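Local coordinates for protein ferredoxin-NADP reductase (Neisseria gonorrhoeae MIA_2011_03-10, PDB 5TR9) that probably catalyses electron transfer between NADP(H) and ferredoxin-type electron carriers through a bound flavin-adenine dinucleotide, at residues F61-Y66 against T101-K106; L123-T128 against A133-I138; D240-L245 against I261-G266. One frame throughout, in Å; residues are numbered along the deposited sequence.

Contact 1. Residues F61-Y66 against T101-K106; sequences FIWRAY and TILLDK. With FAD (flavin-adenine dinucleotide), chain C.
W63 on strand 61-66 and L103 on strand 101-105 form the closest backbone pair, with their CA atoms 8.6 Å apart. The two strands run at 59° to each other, both antiparallel to strand 50-57, which lies between them and pairs with R64 through L53 and with L103 through G54. No hydrogen bond therefore joins the segments directly, and the contact bridges the middle strand by side chains. L103 CB lies 3.6 Å from W63 CH2, oblique to the indole ring, and W63 CZ3 comes near D105 N. F61 meets the same leucine differently: its CD2 is 3.7 Å from L103 CD1, and this methyl sits at the ring edge, near the ring plane. Both aromatic side chains cross L103 at about a right angle. The sheet belongs to the antiparallel FAD-binding barrel of the ferredoxin reductase family, and R64, A65 and Y66 with S67 spell its RxYS motif. A bend at chi2 (-68°) swings the R64 guanidinium to the phosphate. R64 gives NE to FAD O2A at 2.9 Å and NH2 to FAD O1A at 3.2 Å, two bonds to one phosphate that fix the guanidinium rotation. Its NH1 turns back to W63 O at 3.0 Å, in the guanidinium plane but 41° out of the carbonyl plane. All three guanidinium nitrogens are thus engaged, and the residue preceding the arginine helps to orient it. Further along, A65 O accepts from the ribityl hydroxyl O2' of FAD, and Y66 OH shares a 2.7 Å hydrogen bond with FAD O4'.

Contact 2. Residues L123-T128 against A133-I138; sequences LVMLCT and APFLSI
F135 and M125 join the opening strand and helix of the parallel-sheet, NAD-binding half of the protein, where strand 122-128 turns through a short glycine-bearing loop into helix 133-139. The strand and helix segments run at 147°, so the chain nearly doubles back, and their closest CA atoms, those of M125 and F135, are 7.2 Å apart. F135 contributes most to the interface, followed by M125. M125 CB stands 3.7 Å from the F135 ring centroid and only 6° off its normal, a CH-pi contact over the centre of the face. With CG anti to the carbonyl carbon (chi1 -64°), the methionine continues across that face toward the CD1 side of the ring, and the two side chains slide past each other in opposite directions. Its sulfur comes down obliquely in a Met-aromatic contact, M125 SD to F135 CD1 being 3.4 Å, and also grazes I138 CG2 at 4.3 Å, one helical turn on. This strand-turn-helix unit is the first of the Rossmann-like domain; in relatives of the family the equivalent loop binds the nicotinamide nucleotide, and here A133 at the helix start touches FAD. The ring edge is occupied by C127, whose CB lies 3.8 Å from F135 CE2, near the ring plane. C127 SG is also at the edge, 5.4 Å from the F135 ring centroid, in a looser sulfur-aromatic contact. L126 O approaches F135 CE2 obliquely at 3.8 Å, although the L126 side chain departs to the reverse side of the sheet, toward M237 and T241 of helix 235-247. On the F135 side, M230 and C232 of strand 227-233 add to the packing around the phenyl ring, and V151 and L153 of strand 150-157 meet M125.

Contact 3. Residues D240-L245 against I261-G266; sequences DTFQTL and IMMENG. With FAD (flavin-adenine dinucleotide), chain C.
M263 lays its terminal methyl over the F242 ring: M263 CE is 3.9 Å from the F242 ring centroid and 9° off the normal, a CH-pi contact above the middle of the face. The sulfur approaches more obliquely, M263 SD lying 3.7 Å from F242 CD1, which makes this a Met-aromatic pair. M263 CG sits between the backbone N and carbonyl carbon (chi1 60°), and the extended chain beyond it carries SD and CE to the phenyl ring. I261 contributes CD1, which touches both helix residues: 4.0 Å from F242 CD1 and 3.7 Å from L245 CB. It crosses F242 at about a right angle. Behind this layer, the backbones run at 164°, almost antiparallel, as expected for helix 235-247 and strand 261-265 of a beta-alpha-beta unit that starts from strand 227-233. The strand is held to that sheet neighbour by backbone bonds of M262 with F229 and I231. In the helix, D240 O accepts both T244 N at 3.0 Å and T244 OG1 at 2.9 Å, from opposite faces of its carbonyl plane; T244 OG1 also bonds K210 NZ. At the far end of the segment, G266 O sits over the face of the flavin, 3.1 Å from FAD C9A. No hydrogen bond crosses between the two segments, so the direct contact rests on dispersion and shape, of M263 against the ring and of I261 CD1 against F242 and L245, while strand 227-233 also positions both elements; the carbonyl above the flavin may polarise it slightly.

How the contacts relate
Along the chain the contacts follow in series, contact 1 closing before contact 2 and contact 2 before contact 3. Contact 1 lies in the antiparallel FAD-binding sheet; its centre is 23 Å from that of contact 2 and 27 Å from that of contact 3. The latter two share the parallel sheet, with centres 13 Å apart, and they touch on one side of it, where L126 CD1 packs 3.6 Å from T241 CG2. Strands 122-128 and 261-265 flank strand 227-233 within this sheet. FAD spans the two domains: contacts 1 and 3 both touch it, as does A133 of contact 2, consistent with a flavin lodged between the halves of the reductase.

Contact 1. Residues F61-Y66 against T101-K106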
loop_
_atom_site.group_PDB
_atom_site.type_symbol
_atom_site.label_atom_id
_atom_site.label_comp_id
_atom_site.label_asym_id
_atom_site.label_seq_id
_atom_site.Cartn_x
_atom_site.Cartn_y
_atom_site.Cartn_z
ATOM N N PHE A 61 -18.312 -19.932 0.013
ATOM C CA PHE A 61 -17.078 -19.214 0.287
ATOM C C PHE A 61 -17.340 -17.724 0.205
ATOM O O PHE A 61 -18.305 -17.276 -0.417
ATOM C CB PHE A 61 -15.970 -19.551 -0.727
ATOM C CG PHE A 61 -15.534 -20.989 -0.710
ATOM C CD1 PHE A 61 -16.233 -21.949 -1.425
ATOM C CD2 PHE A 61 -14.412 -21.376 0.008
ATOM C CE1 PHE A 61 -15.828 -23.270 -1.414
ATOM C CE2 PHE A 61 -14.003 -22.700 0.020
ATOM C CZ PHE A 61 -14.712 -23.643 -0.692
ATOM N N ILE A 62 -16.446 -16.962 0.819
ATOM C CA ILE A 62 -16.291 -15.545 0.523
ATOM C C ILE A 62 -14.804 -15.273 0.369
ATOM O O ILE A 62 -13.989 -15.779 1.148
ATOM C CB ILE A 62 -16.932 -14.636 1.598
ATOM C CG1 ILE A 62 -16.800 -13.168 1.191
ATOM C CG2 ILE A 62 -16.357 -14.904 2.986
ATOM C CD1 ILE A 62 -17.622 -12.219 2.054
ATOM N N TRP A 63 -14.448 -14.505 -0.658
ATOM C CA TRP A 63 -13.056 -14.203 -0.978
ATOM C C TRP A 63 -12.869 -12.712 -1.201
ATOM O O TRP A 63 -13.708 -12.074 -1.850
ATOM C CB TRP A 63 -12.614 -14.918 -2.248
ATOM C CG TRP A 63 -12.539 -16.395 -2.139
ATOM C CD1 TRP A 63 -13.491 -17.294 -2.512
ATOM C CD2 TRP A 63 -11.436 -17.155 -1.639
ATOM N NE1 TRP A 63 -13.052 -18.577 -2.269
ATOM C CE2 TRP A 63 -11.793 -18.517 -1.734
ATOM C CE3 TRP A 63 -10.180 -16.816 -1.124
ATOM C CZ2 TRP A 63 -10.937 -19.545 -1.321
ATOM C CZ3 TRP A 63 -9.330 -17.837 -0.716
ATOM C CH2 TRP A 63 -9.716 -19.183 -0.815
ATOM N N ARG A 64 -11.737 -12.181 -0.725
ATOM C CA ARG A 64 -11.362 -10.787 -0.968
ATOM C C ARG A 64 -9.845 -10.662 -1.090
ATOM O O ARG A 64 -9.091 -11.451 -0.512
ATOM C CB ARG A 64 -11.849 -9.849 0.155
ATOM C CG ARG A 64 -13.372 -9.685 0.262
ATOM C CD ARG A 64 -13.940 -8.940 -0.936
ATOM N NE ARG A 64 -15.337 -8.536 -0.744
ATOM C CZ ARG A 64 -16.390 -9.317 -0.987
ATOM N NH1 ARG A 64 -16.221 -10.573 -1.404
ATOM N NH2 ARG A 64 -17.625 -8.845 -0.806
ATOM N N ALA A 65 -9.401 -9.628 -1.811
ATOM C CA ALA A 65 -7.972 -9.378 -2.004
ATOM C C ALA A 65 -7.419 -8.407 -0.959
ATOM O O ALA A 65 -8.090 -7.441 -0.568
ATOM C CB ALA A 65 -7.718 -8.813 -3.405
ATOM N N TYR A 66 -6.176 -8.656 -0.522
ATOM C CA TYR A 66 -5.474 -7.800 0.441
ATOM C C TYR A 66 -4.002 -7.738 0.081
ATOM O O TYR A 66 -3.383 -8.778 -0.142
ATOM C CB TYR A 66 -5.627 -8.316 1.888
ATOM C CG TYR A 66 -7.081 -8.322 2.253
ATOM C CD1 TYR A 66 -7.699 -7.170 2.730
ATOM C CD2 TYR A 66 -7.849 -9.460 2.054
ATOM C CE1 TYR A 66 -9.054 -7.154 2.996
ATOM C CE2 TYR A 66 -9.193 -9.455 2.309
ATOM C CZ TYR A 66 -9.785 -8.310 2.790
ATOM O OH TYR A 66 -11.134 -8.319 3.023
ATOM N N THR A 101 -9.815 -20.479 11.399
ATOM C CA THR A 101 -9.348 -20.849 10.069
ATOM C C THR A 101 -9.599 -19.716 9.084
ATOM O O THR A 101 -10.696 -19.151 9.038
ATOM C CB THR A 101 -10.062 -22.113 9.586
ATOM O OG1 THR A 101 -9.651 -23.235 10.377
ATOM C CG2 THR A 101 -9.743 -22.390 8.119
ATOM N N ILE A 102 -8.581 -19.401 8.286
ATOM C CA ILE A 102 -8.708 -18.484 7.165
ATOM C C ILE A 102 -8.050 -19.156 5.969
ATOM O O ILE A 102 -7.091 -19.920 6.119
ATOM C CB ILE A 102 -8.087 -17.099 7.482
ATOM C CG1 ILE A 102 -8.397 -16.079 6.373
ATOM C CG2 ILE A 102 -6.566 -17.202 7.709
ATOM C CD1 ILE A 102 -8.145 -14.627 6.796
ATOM N N LEU A 103 -8.605 -18.916 4.783
ATOM C CA LEU A 103 -8.151 -19.574 3.563
ATOM C C LEU A 103 -7.220 -18.643 2.799
ATOM O O LEU A 103 -7.494 -17.447 2.679
ATOM C CB LEU A 103 -9.338 -19.959 2.678
ATOM C CG LEU A 103 -10.482 -20.700 3.375
ATOM C CD1 LEU A 103 -11.526 -21.087 2.349
ATOM C CD2 LEU A 103 -9.954 -21.915 4.100
ATOM N N LEU A 104 -6.120 -19.201 2.284
ATOM C CA LEU A 104 -5.104 -18.440 1.559
ATOM C C LEU A 104 -4.964 -19.016 0.156
ATOM O O LEU A 104 -4.490 -20.142 -0.010
ATOM C CB LEU A 104 -3.766 -18.485 2.300
ATOM C CG LEU A 104 -2.564 -17.826 1.617
ATOM C CD1 LEU A 104 -2.768 -16.326 1.470
ATOM C CD2 LEU A 104 -1.309 -18.141 2.414
ATOM N N ASP A 105 -5.369 -18.245 -0.853
ATOM C CA ASP A 105 -5.144 -18.656 -2.235
ATOM C C ASP A 105 -3.653 -18.878 -2.453
ATOM O O ASP A 105 -2.824 -18.121 -1.945
ATOM C CB ASP A 105 -5.684 -17.584 -3.189
ATOM C CG ASP A 105 -5.678 -18.021 -4.637
ATOM O OD1 ASP A 105 -4.590 -18.228 -5.212
ATOM O OD2 ASP A 105 -6.779 -18.174 -5.210
ATOM N N LYS A 106 -3.308 -19.943 -3.185
ATOM C CA LYS A 106 -1.900 -20.307 -3.337
ATOM C C LYS A 106 -1.112 -19.296 -4.166
ATOM O O LYS A 106 0.123 -19.302 -4.118
ATOM C CB LYS A 106 -1.774 -21.705 -3.953
ATOM C CG LYS A 106 -2.171 -22.821 -2.999
ATOM C CD LYS A 106 -2.003 -24.196 -3.619
ATOM C CE LYS A 106 -2.379 -25.266 -2.611
ATOM N NZ LYS A 106 -2.359 -26.631 -3.217
HETATM P PA FAD C . -17.031 -5.087 0.002
HETATM O O1A FAD C . -18.339 -5.707 -0.362
HETATM O O2A FAD C . -15.793 -5.701 -0.640
HETATM O O5B FAD C . -16.986 -3.567 -0.356
HETATM C C5B FAD C . -18.065 -2.680 -0.003
HETATM C C4B FAD C . -17.627 -1.283 -0.369
HETATM O O4B FAD C . -16.635 -0.843 0.581
HETATM C C3B FAD C . -16.936 -1.157 -1.719
HETATM O O3B FAD C . -17.869 -1.004 -2.783
HETATM C C2B FAD C . -16.095 0.109 -1.539
HETATM O O2B FAD C . -16.872 1.285 -1.740
HETATM C C1B FAD C . -15.723 0.037 -0.058
HETATM N N9A FAD C . -14.378 -0.444 0.221
HETATM C C8A FAD C . -13.908 -1.725 0.109
HETATM N N7A FAD C . -12.657 -1.867 0.487
HETATM C C5A FAD C . -12.292 -0.592 0.891
HETATM C C6A FAD C . -11.088 -0.072 1.400
HETATM N N6A FAD C . -9.987 -0.808 1.587
HETATM N N1A FAD C . -11.049 1.249 1.693
HETATM C C2A FAD C . -12.152 1.983 1.505
HETATM N N3A FAD C . -13.341 1.602 1.029
HETATM C C4A FAD C . -13.347 0.291 0.748
HETATM N N1 FAD C . -8.900 -3.733 1.481
HETATM C C2 FAD C . -8.170 -3.493 2.606
HETATM O O2 FAD C . -8.717 -3.149 3.665
HETATM N N3 FAD C . -6.785 -3.613 2.553
HETATM C C4 FAD C . -6.045 -3.964 1.434
HETATM O O4 FAD C . -4.819 -4.058 1.500
HETATM C C4X FAD C . -6.837 -4.226 0.258
HETATM N N5 FAD C . -6.210 -4.546 -0.860
HETATM C C5X FAD C . -6.977 -4.795 -1.982
HETATM C C6 FAD C . -6.330 -5.142 -3.171
HETATM C C7 FAD C . -7.054 -5.401 -4.329
HETATM C C7M FAD C . -6.328 -5.789 -5.590
HETATM C C8 FAD C . -8.455 -5.327 -4.302
HETATM C C8M FAD C . -9.263 -5.611 -5.545
HETATM C C9 FAD C . -9.103 -4.974 -3.119
HETATM C C9A FAD C . -8.379 -4.714 -1.961
HETATM N N10 FAD C . -9.000 -4.315 -0.753
HETATM C C10 FAD C . -8.262 -4.095 0.378
HETATM C "C1'" FAD C . -10.458 -4.342 -0.609
HETATM C "C2'" FAD C . -10.884 -5.687 0.008
HETATM O "O2'" FAD C . -10.713 -6.768 -0.912
HETATM C "C3'" FAD C . -12.338 -5.654 0.486
HETATM O "O3'" FAD C . -13.165 -5.127 -0.545
HETATM C "C4'" FAD C . -12.530 -4.958 1.835
HETATM O "O4'" FAD C . -11.886 -5.734 2.849
HETATM C "C5'" FAD C . -13.986 -4.773 2.206
HETATM O "O5'" FAD C . -14.655 -6.047 2.127
HETATM P P FAD C . -16.188 -6.180 2.511
HETATM O O1P FAD C . -16.393 -5.785 3.968
HETATM O O2P FAD C . -16.641 -7.529 2.076
HETATM O O3P FAD C . -16.860 -5.057 1.578
#

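Contact 2. Residues L123-T128 against A133-I138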
loop_
_atom_site.group_PDB
_atom_site.type_symbol
_atom_site.label_atom_id
_atom_site.label_comp_id
_atom_site.label_asym_id
_atom_site.label_seq_id
_atom_site.Cartn_x
_atom_site.Cartn_y
_atom_site.Cartn_z
ATOM N N LEU A 123 12.096 7.286 -6.301
ATOM C CA LEU A 123 10.853 6.521 -6.246
ATOM C C LEU A 123 9.845 7.250 -5.365
ATOM O O LEU A 123 10.129 7.533 -4.196
ATOM C CB LEU A 123 11.119 5.118 -5.702
ATOM C CG LEU A 123 9.924 4.177 -5.629
ATOM C CD1 LEU A 123 9.457 3.868 -7.067
ATOM C CD2 LEU A 123 10.304 2.912 -4.855
ATOM N N VAL A 124 8.658 7.534 -5.906
ATOM C CA VAL A 124 7.632 8.285 -5.176
ATOM C C VAL A 124 6.359 7.444 -5.136
ATOM O O VAL A 124 5.726 7.212 -6.175
ATOM C CB VAL A 124 7.368 9.663 -5.802
ATOM C CG1 VAL A 124 6.242 10.406 -5.034
ATOM C CG2 VAL A 124 8.662 10.509 -5.823
ATOM N N MET A 125 5.980 7.004 -3.943
ATOM C CA MET A 125 4.802 6.167 -3.735
ATOM C C MET A 125 3.669 7.036 -3.196
ATOM O O MET A 125 3.815 7.667 -2.147
ATOM C CB MET A 125 5.145 5.019 -2.779
ATOM C CG MET A 125 6.195 4.068 -3.370
ATOM S SD MET A 125 6.850 2.871 -2.186
ATOM C CE MET A 125 7.722 3.983 -1.114
ATOM N N LEU A 126 2.547 7.072 -3.919
ATOM C CA LEU A 126 1.398 7.908 -3.582
ATOM C C LEU A 126 0.244 6.993 -3.203
ATOM O O LEU A 126 -0.138 6.127 -3.994
ATOM C CB LEU A 126 1.006 8.785 -4.778
ATOM C CG LEU A 126 2.098 9.672 -5.393
ATOM C CD1 LEU A 126 1.562 10.314 -6.659
ATOM C CD2 LEU A 126 2.529 10.744 -4.389
ATOM N N CYS A 127 -0.314 7.164 -2.007
ATOM C CA CYS A 127 -1.373 6.233 -1.641
ATOM C C CYS A 127 -2.421 6.909 -0.774
ATOM O O CYS A 127 -2.179 7.964 -0.177
ATOM C CB CYS A 127 -0.814 5.001 -0.914
ATOM S SG CYS A 127 0.104 5.374 0.599
ATOM N N THR A 128 -3.597 6.272 -0.716
ATOM C CA THR A 128 -4.671 6.667 0.190
ATOM C C THR A 128 -5.104 5.471 1.019
ATOM O O THR A 128 -5.124 4.340 0.535
ATOM C CB THR A 128 -5.918 7.206 -0.542
ATOM O OG1 THR A 128 -6.590 6.139 -1.234
ATOM C CG2 THR A 128 -5.535 8.302 -1.517
ATOM N N ALA A 133 -0.686 -0.289 2.075
ATOM C CA ALA A 133 -0.280 -1.664 2.391
ATOM C C ALA A 133 0.825 -2.225 1.500
ATOM O O ALA A 133 1.840 -2.692 2.045
ATOM C CB ALA A 133 -1.516 -2.575 2.359
ATOM N N PRO A 134 0.711 -2.236 0.164
ATOM C CA PRO A 134 1.809 -2.814 -0.636
ATOM C C PRO A 134 3.110 -2.058 -0.473
ATOM O O PRO A 134 4.196 -2.645 -0.589
ATOM C CB PRO A 134 1.290 -2.717 -2.077
ATOM C CG PRO A 134 0.281 -1.583 -2.047
ATOM C CD PRO A 134 -0.373 -1.698 -0.687
ATOM N N PHE A 135 3.027 -0.760 -0.219
ATOM C CA PHE A 135 4.244 0.029 -0.079
ATOM C C PHE A 135 4.961 -0.281 1.231
ATOM O O PHE A 135 6.190 -0.159 1.295
ATOM C CB PHE A 135 3.899 1.518 -0.225
ATOM C CG PHE A 135 3.311 1.861 -1.575
ATOM C CD1 PHE A 135 3.877 1.355 -2.745
ATOM C CD2 PHE A 135 2.183 2.656 -1.678
ATOM C CE1 PHE A 135 3.334 1.640 -3.990
ATOM C CE2 PHE A 135 1.631 2.950 -2.934
ATOM C CZ PHE A 135 2.216 2.439 -4.086
ATOM N N LEU A 136 4.233 -0.728 2.264
ATOM C CA LEU A 136 4.911 -1.175 3.484
ATOM C C LEU A 136 5.791 -2.391 3.203
ATOM O O LEU A 136 6.937 -2.467 3.677
ATOM C CB LEU A 136 3.893 -1.487 4.583
ATOM C CG LEU A 136 3.055 -0.285 5.034
ATOM C CD1 LEU A 136 2.018 -0.709 6.072
ATOM C CD2 LEU A 136 3.943 0.811 5.596
ATOM N N SER A 137 5.287 -3.351 2.417
ATOM C CA SER A 137 6.101 -4.510 2.072
ATOM C C SER A 137 7.302 -4.103 1.228
ATOM O O SER A 137 8.415 -4.599 1.443
ATOM C CB SER A 137 5.247 -5.548 1.329
ATOM O OG SER A 137 5.980 -6.746 1.114
ATOM N N ILE A 138 7.095 -3.194 0.270
ATOM C CA ILE A 138 8.198 -2.707 -0.555
ATOM C C ILE A 138 9.265 -2.040 0.309
ATOM O O ILE A 138 10.466 -2.270 0.117
ATOM C CB ILE A 138 7.661 -1.771 -1.649
ATOM C CG1 ILE A 138 6.932 -2.619 -2.701
ATOM C CG2 ILE A 138 8.802 -0.965 -2.305
ATOM C CD1 ILE A 138 5.979 -1.840 -3.618
#

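Contact 3. Residues D240-L245 against I261-G266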
loop_
_atom_site.group_PDB
_atom_site.type_symbol
_atom_site.label_atom_id
_atom_site.label_comp_id
_atom_site.label_asym_id
_atom_site.label_seq_id
_atom_site.Cartn_x
_atom_site.Cartn_y
_atom_site.Cartn_z
ATOM N N ASP A 240 -7.571 10.323 -10.791
ATOM C CA ASP A 240 -7.253 11.750 -10.779
ATOM C C ASP A 240 -5.745 11.985 -10.713
ATOM O O ASP A 240 -5.223 12.897 -11.365
ATOM C CB ASP A 240 -7.937 12.438 -9.598
ATOM C CG ASP A 240 -9.441 12.591 -9.778
ATOM O OD1 ASP A 240 -9.958 12.397 -10.904
ATOM O OD2 ASP A 240 -10.107 12.928 -8.769
ATOM N N THR A 241 -5.033 11.172 -9.927
ATOM C CA THR A 241 -3.579 11.303 -9.841
ATOM C C THR A 241 -2.925 10.953 -11.172
ATOM O O THR A 241 -2.031 11.670 -11.643
ATOM C CB THR A 241 -3.050 10.411 -8.720
ATOM O OG1 THR A 241 -3.677 10.782 -7.485
ATOM C CG2 THR A 241 -1.527 10.530 -8.576
ATOM N N PHE A 242 -3.362 9.856 -11.792
ATOM C CA PHE A 242 -2.828 9.461 -13.098
ATOM C C PHE A 242 -3.030 10.562 -14.132
ATOM O O PHE A 242 -2.090 10.950 -14.842
ATOM C CB PHE A 242 -3.502 8.162 -13.548
ATOM C CG PHE A 242 -3.141 7.736 -14.944
ATOM C CD1 PHE A 242 -1.854 7.349 -15.251
ATOM C CD2 PHE A 242 -4.100 7.699 -15.940
ATOM C CE1 PHE A 242 -1.529 6.970 -16.545
ATOM C CE2 PHE A 242 -3.777 7.298 -17.236
ATOM C CZ PHE A 242 -2.489 6.926 -17.528
ATOM N N GLN A 243 -4.250 11.100 -14.218
ATOM C CA GLN A 243 -4.527 12.133 -15.211
ATOM C C GLN A 243 -3.713 13.388 -14.941
ATOM O O GLN A 243 -3.263 14.052 -15.883
ATOM C CB GLN A 243 -6.019 12.448 -15.239
ATOM C CG GLN A 243 -6.832 11.248 -15.670
ATOM C CD GLN A 243 -8.299 11.533 -15.847
ATOM O OE1 GLN A 243 -8.799 12.624 -15.517
ATOM N NE2 GLN A 243 -9.016 10.548 -16.396
ATOM N N THR A 244 -3.507 13.721 -13.660
ATOM C CA THR A 244 -2.686 14.876 -13.303
ATOM C C THR A 244 -1.237 14.673 -13.728
ATOM O O THR A 244 -0.624 15.579 -14.313
ATOM C CB THR A 244 -2.795 15.137 -11.798
ATOM O OG1 THR A 244 -4.129 15.559 -11.503
ATOM C CG2 THR A 244 -1.819 16.231 -11.353
ATOM N N LEU A 245 -0.687 13.477 -13.477
ATOM C CA LEU A 245 0.688 13.192 -13.886
ATOM C C LEU A 245 0.832 13.194 -15.407
ATOM O O LEU A 245 1.832 13.690 -15.939
ATOM C CB LEU A 245 1.148 11.855 -13.288
ATOM C CG LEU A 245 1.314 11.884 -11.762
ATOM C CD1 LEU A 245 1.619 10.481 -11.252
ATOM C CD2 LEU A 245 2.427 12.862 -11.383
ATOM N N ILE A 261 4.992 5.636 -14.419
ATOM C CA ILE A 261 3.850 5.436 -13.528
ATOM C C ILE A 261 3.449 3.967 -13.492
ATOM O O ILE A 261 3.237 3.348 -14.541
ATOM C CB ILE A 261 2.638 6.279 -13.967
ATOM C CG1 ILE A 261 3.003 7.755 -14.125
ATOM C CG2 ILE A 261 1.501 6.121 -12.974
ATOM C CD1 ILE A 261 1.898 8.544 -14.811
ATOM N N MET A 262 3.298 3.426 -12.282
ATOM C CA MET A 262 2.594 2.172 -12.037
ATOM C C MET A 262 1.427 2.464 -11.109
ATOM O O MET A 262 1.559 3.272 -10.188
ATOM C CB MET A 262 3.489 1.126 -11.377
ATOM C CG MET A 262 4.675 0.717 -12.200
ATOM S SD MET A 262 5.765 -0.322 -11.214
ATOM C CE MET A 262 7.111 -0.507 -12.379
ATOM N N MET A 263 0.296 1.792 -11.326
ATOM C CA MET A 263 -0.873 2.088 -10.505
ATOM C C MET A 263 -1.731 0.843 -10.309
ATOM O O MET A 263 -1.749 -0.069 -11.145
ATOM C CB MET A 263 -1.699 3.213 -11.131
ATOM C CG MET A 263 -2.221 2.907 -12.495
ATOM S SD MET A 263 -2.936 4.411 -13.205
ATOM C CE MET A 263 -3.544 3.786 -14.762
ATOM N N GLU A 264 -2.435 0.817 -9.176
ATOM C CA GLU A 264 -3.349 -0.264 -8.841
ATOM C C GLU A 264 -4.443 0.296 -7.945
ATOM O O GLU A 264 -4.134 0.965 -6.958
ATOM C CB GLU A 264 -2.584 -1.387 -8.132
ATOM C CG GLU A 264 -3.414 -2.585 -7.701
ATOM C CD GLU A 264 -2.550 -3.578 -6.928
ATOM O OE1 GLU A 264 -2.583 -3.543 -5.677
ATOM O OE2 GLU A 264 -1.817 -4.365 -7.568
ATOM N N ASN A 265 -5.712 0.042 -8.286
ATOM C CA ASN A 265 -6.793 0.471 -7.405
ATOM C C ASN A 265 -6.699 -0.293 -6.090
ATOM O O ASN A 265 -6.492 -1.511 -6.083
ATOM C CB ASN A 265 -8.164 0.221 -8.041
ATOM C CG ASN A 265 -8.500 1.213 -9.151
ATOM O OD1 ASN A 265 -7.802 2.199 -9.372
ATOM N ND2 ASN A 265 -9.600 0.948 -9.847
ATOM N N GLY A 266 -6.855 0.425 -4.974
ATOM C CA GLY A 266 -6.772 -0.194 -3.654
ATOM C C GLY A 266 -8.000 -0.961 -3.226
ATOM O O GLY A 266 -7.973 -1.652 -2.200
HETATM P PA FAD C . -17.031 -5.087 0.002
HETATM O O1A FAD C . -18.339 -5.707 -0.362
HETATM O O2A FAD C . -15.793 -5.701 -0.640
HETATM O O5B FAD C . -16.986 -3.567 -0.356
HETATM C C5B FAD C . -18.065 -2.680 -0.003
HETATM C C4B FAD C . -17.627 -1.283 -0.369
HETATM O O4B FAD C . -16.635 -0.843 0.581
HETATM C C3B FAD C . -16.936 -1.157 -1.719
HETATM O O3B FAD C . -17.869 -1.004 -2.783
HETATM C C2B FAD C . -16.095 0.109 -1.539
HETATM O O2B FAD C . -16.872 1.285 -1.740
HETATM C C1B FAD C . -15.723 0.037 -0.058
HETATM N N9A FAD C . -14.378 -0.444 0.221
HETATM C C8A FAD C . -13.908 -1.725 0.109
HETATM N N7A FAD C . -12.657 -1.867 0.487
HETATM C C5A FAD C . -12.292 -0.592 0.891
HETATM C C6A FAD C . -11.088 -0.072 1.400
HETATM N N6A FAD C . -9.987 -0.808 1.587
HETATM N N1A FAD C . -11.049 1.249 1.693
HETATM C C2A FAD C . -12.152 1.983 1.505
HETATM N N3A FAD C . -13.341 1.602 1.029
HETATM C C4A FAD C . -13.347 0.291 0.748
HETATM N N1 FAD C . -8.900 -3.733 1.481
HETATM C C2 FAD C . -8.170 -3.493 2.606
HETATM O O2 FAD C . -8.717 -3.149 3.665
HETATM N N3 FAD C . -6.785 -3.613 2.553
HETATM C C4 FAD C . -6.045 -3.964 1.434
HETATM O O4 FAD C . -4.819 -4.058 1.500
HETATM C C4X FAD C . -6.837 -4.226 0.258
HETATM N N5 FAD C . -6.210 -4.546 -0.860
HETATM C C5X FAD C . -6.977 -4.795 -1.982
HETATM C C6 FAD C . -6.330 -5.142 -3.171
HETATM C C7 FAD C . -7.054 -5.401 -4.329
HETATM C C7M FAD C . -6.328 -5.789 -5.590
HETATM C C8 FAD C . -8.455 -5.327 -4.302
HETATM C C8M FAD C . -9.263 -5.611 -5.545
HETATM C C9 FAD C . -9.103 -4.974 -3.119
HETATM C C9A FAD C . -8.379 -4.714 -1.961
HETATM N N10 FAD C . -9.000 -4.315 -0.753
HETATM C C10 FAD C . -8.262 -4.095 0.378
HETATM C "C1'" FAD C . -10.458 -4.342 -0.609
HETATM C "C2'" FAD C . -10.884 -5.687 0.008
HETATM O "O2'" FAD C . -10.713 -6.768 -0.912
HETATM C "C3'" FAD C . -12.338 -5.654 0.486
HETATM O "O3'" FAD C . -13.165 -5.127 -0.545
HETATM C "C4'" FAD C . -12.530 -4.958 1.835
HETATM O "O4'" FAD C . -11.886 -5.734 2.849
HETATM C "C5'" FAD C . -13.986 -4.773 2.206
HETATM O "O5'" FAD C . -14.655 -6.047 2.127
HETATM P P FAD C . -16.188 -6.180 2.511
HETATM O O1P FAD C . -16.393 -5.785 3.968
HETATM O O2P FAD C . -16.641 -7.529 2.076
HETATM O O3P FAD C . -16.860 -5.057 1.578
#